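Side-chain contact in Lmaj004144AAA protein (Leishmania major, PDB 1Y63), which probably acts as a broad-specificity nucleoside monophosphate kinase of the adenylate kinase family, with an additional ATPase activity linked to maturation of the small ribosomal subunit: residues D74-I79 with E94-R99. Numbering follows the deposited sequence.
With NA (sodium ion), chain O; MN (manganese (II) ion), chain F.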
loop_
_atom_site.group_PDB
_atom_site.type_symbol
_atom_site.label_atom_id
_atom_site.label_comp_id
_atom_site.label_asym_id
_atom_site.label_seq_id
_atom_site.Cartn_x
_atom_site.Cartn_y
_atom_site.Cartn_z
ATOM N N ASP A 74 -8.267 -3.753 -14.420
ATOM C CA ASP A 74 -9.110 -4.818 -14.923
ATOM C C ASP A 74 -8.678 -6.170 -14.346
ATOM O O ASP A 74 -9.524 -7.030 -14.075
ATOM C CB ASP A 74 -9.070 -4.873 -16.465
ATOM C CG ASP A 74 -9.798 -3.722 -17.136
ATOM O OD1 ASP A 74 -10.577 -3.007 -16.486
ATOM O OD2 ASP A 74 -9.590 -3.556 -18.361
ATOM N N PHE A 75 -7.360 -6.359 -14.187
ATOM C CA PHE A 75 -6.799 -7.569 -13.598
ATOM C C PHE A 75 -7.206 -7.707 -12.138
ATOM O O PHE A 75 -7.581 -8.805 -11.674
ATOM C CB PHE A 75 -5.271 -7.552 -13.746
ATOM C CG PHE A 75 -4.608 -8.828 -13.333
ATOM C CD1 PHE A 75 -4.285 -9.047 -11.992
ATOM C CD2 PHE A 75 -4.280 -9.789 -14.281
ATOM C CE1 PHE A 75 -3.673 -10.249 -11.604
ATOM C CE2 PHE A 75 -3.646 -10.999 -13.892
ATOM C CZ PHE A 75 -3.352 -11.206 -12.565
ATOM N N MET A 76 -7.126 -6.598 -11.401
ATOM C CA MET A 76 -7.428 -6.611 -9.967
ATOM C C MET A 76 -8.921 -6.679 -9.635
ATOM O O MET A 76 -9.309 -7.256 -8.624
ATOM C CB MET A 76 -6.805 -5.389 -9.288
ATOM C CG MET A 76 -5.311 -5.380 -9.237
ATOM S SD MET A 76 -4.681 -3.880 -8.490
ATOM C CE MET A 76 -5.235 -4.089 -6.776
ATOM N N GLU A 77 -9.761 -6.103 -10.497
ATOM C CA GLU A 77 -11.178 -5.990 -10.209
ATOM C C GLU A 77 -11.830 -7.273 -9.685
ATOM O O GLU A 77 -12.454 -7.240 -8.637
ATOM C CB GLU A 77 -11.933 -5.431 -11.419
ATOM C CG GLU A 77 -13.457 -5.402 -11.253
ATOM C CD GLU A 77 -13.962 -4.298 -10.340
ATOM O OE1 GLU A 77 -13.259 -3.276 -10.144
ATOM O OE2 GLU A 77 -15.116 -4.434 -9.867
ATOM N N PRO A 78 -11.723 -8.398 -10.421
ATOM C CA PRO A 78 -12.379 -9.607 -9.899
ATOM C C PRO A 78 -11.877 -10.058 -8.532
ATOM O O PRO A 78 -12.686 -10.543 -7.725
ATOM C CB PRO A 78 -12.091 -10.655 -10.979
ATOM C CG PRO A 78 -10.900 -10.146 -11.694
ATOM C CD PRO A 78 -11.081 -8.667 -11.724
ATOM N N ILE A 79 -10.584 -9.860 -8.255
ATOM C CA ILE A 79 -10.045 -10.205 -6.940
ATOM C C ILE A 79 -10.687 -9.302 -5.883
ATOM O O ILE A 79 -11.135 -9.745 -4.830
ATOM C CB ILE A 79 -8.538 -10.070 -6.894
ATOM C CG1 ILE A 79 -7.887 -10.919 -8.000
ATOM C CG2 ILE A 79 -8.014 -10.517 -5.553
ATOM C CD1 ILE A 79 -6.464 -10.479 -8.350
ATOM N N GLU A 94 -3.833 6.724 -6.019
ATOM C CA GLU A 94 -4.834 7.517 -6.723
ATOM C C GLU A 94 -5.526 6.712 -7.814
ATOM O O GLU A 94 -6.706 6.927 -8.108
ATOM C CB GLU A 94 -4.186 8.775 -7.310
ATOM C CG GLU A 94 -4.991 9.495 -8.370
ATOM C CD GLU A 94 -4.315 10.761 -8.807
ATOM O OE1 GLU A 94 -3.158 10.708 -9.280
ATOM O OE2 GLU A 94 -4.958 11.820 -8.673
ATOM N N LEU A 95 -4.796 5.770 -8.394
ATOM C CA LEU A 95 -5.317 5.003 -9.508
ATOM C C LEU A 95 -6.483 4.098 -9.175
ATOM O O LEU A 95 -7.286 3.794 -10.053
ATOM C CB LEU A 95 -4.216 4.199 -10.155
ATOM C CG LEU A 95 -3.701 2.948 -9.439
ATOM C CD1 LEU A 95 -2.882 2.104 -10.389
ATOM C CD2 LEU A 95 -2.877 3.296 -8.241
ATOM N N PHE A 96 -6.605 3.679 -7.928
ATOM C CA PHE A 96 -7.622 2.688 -7.589
ATOM C C PHE A 96 -8.960 3.362 -7.300
ATOM O O PHE A 96 -8.997 4.483 -6.768
ATOM C CB PHE A 96 -7.239 1.904 -6.341
ATOM C CG PHE A 96 -5.880 1.238 -6.388
ATOM C CD1 PHE A 96 -5.539 0.365 -7.402
ATOM C CD2 PHE A 96 -4.948 1.468 -5.390
ATOM C CE1 PHE A 96 -4.308 -0.265 -7.418
ATOM C CE2 PHE A 96 -3.703 0.844 -5.421
ATOM C CZ PHE A 96 -3.406 -0.035 -6.430
ATOM N N PRO A 97 -10.064 2.668 -7.615
ATOM C CA PRO A 97 -11.384 3.198 -7.301
ATOM C C PRO A 97 -11.651 3.168 -5.808
ATOM O O PRO A 97 -11.377 2.177 -5.139
ATOM C CB PRO A 97 -12.333 2.271 -8.043
ATOM C CG PRO A 97 -11.623 1.069 -8.278
ATOM C CD PRO A 97 -10.149 1.371 -8.294
ATOM N N GLU A 98 -12.247 4.239 -5.294
ATOM C CA GLU A 98 -12.656 4.309 -3.910
ATOM C C GLU A 98 -13.624 3.199 -3.539
ATOM O O GLU A 98 -13.645 2.771 -2.400
ATOM C CB GLU A 98 -13.261 5.669 -3.584
ATOM C CG GLU A 98 -12.302 6.805 -3.570
ATOM C CD GLU A 98 -12.981 8.093 -3.131
ATOM O OE1 GLU A 98 -13.458 8.139 -1.980
ATOM O OE2 GLU A 98 -13.060 9.041 -3.950
ATOM N N ARG A 99 -14.394 2.706 -4.501
ATOM C CA ARG A 99 -15.302 1.595 -4.295
ATOM C C ARG A 99 -14.641 0.374 -3.628
ATOM O O ARG A 99 -15.307 -0.373 -2.879
ATOM C CB ARG A 99 -15.875 1.189 -5.666
ATOM C CG ARG A 99 -16.737 -0.052 -5.679
ATOM C CD ARG A 99 -17.462 -0.202 -6.982
ATOM N NE ARG A 99 -16.554 -0.150 -8.115
ATOM C CZ ARG A 99 -15.872 -1.189 -8.586
ATOM N NH1 ARG A 99 -15.999 -2.394 -8.035
ATOM N NH2 ARG A 99 -15.038 -1.022 -9.595
HETATM NA NA NA O . -4.330 14.048 -8.002
HETATM MN MN MN F . -11.425 10.196 -5.094
HETATM O O HOH W 1 -11.133 9.279 -5.944
HETATM O O HOH W 2 -3.339 13.486 -6.380
HETATM O O HOH W 3 -3.910 15.759 -5.851
#
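Met76 and Glu77, neighbours on helix 66-80, face Phe96 and Arg99 of the loop between strands 85-89 and 103-108; the backbones stay well apart, with the CA atoms of Met76 and Phe96 9.6 Å from each other, so the contact is made by side chains reaching across. Arg99 grips Glu77 end-on with two nitrogens. NH2 of Arg99 bonds to OE1 of Glu77 at 2.9 Å and 163°, while NH1 of Arg99 reaches OE2 of Glu77 on its syn lone pair, also at 2.9 Å but more bent. The carboxylate and guanidinium planes are turned 45° against each other, so the two-pronged grip is not coplanar. A bend at chi2 of Glu77 (75°) swings its carboxylate toward the loop. Both groups have second partners: Trp100 NE1 bonds to OE1 of Glu77, and the carbonyl of Glu6 accepts from NH1 of Arg99; these second bonds would further limit rotation of the two groups. Deeper in, SD of Met76 approaches CE1 of Phe96 at 3.8 Å, obliquely to the ring, and the Met76 methyl CE lies close to the same Phe96 carbon. Leu95 CD2 sits over the centre of one face of the Phe96 ring. From the same loop, OE2 of Glu98 binds a manganese ion at 2.3 Å. The pairing combines a buried Met-aromatic contact with a bidentate salt bridge, joining a helix of this P-loop kinase fold to the loop that links two strands of its parallel sheet.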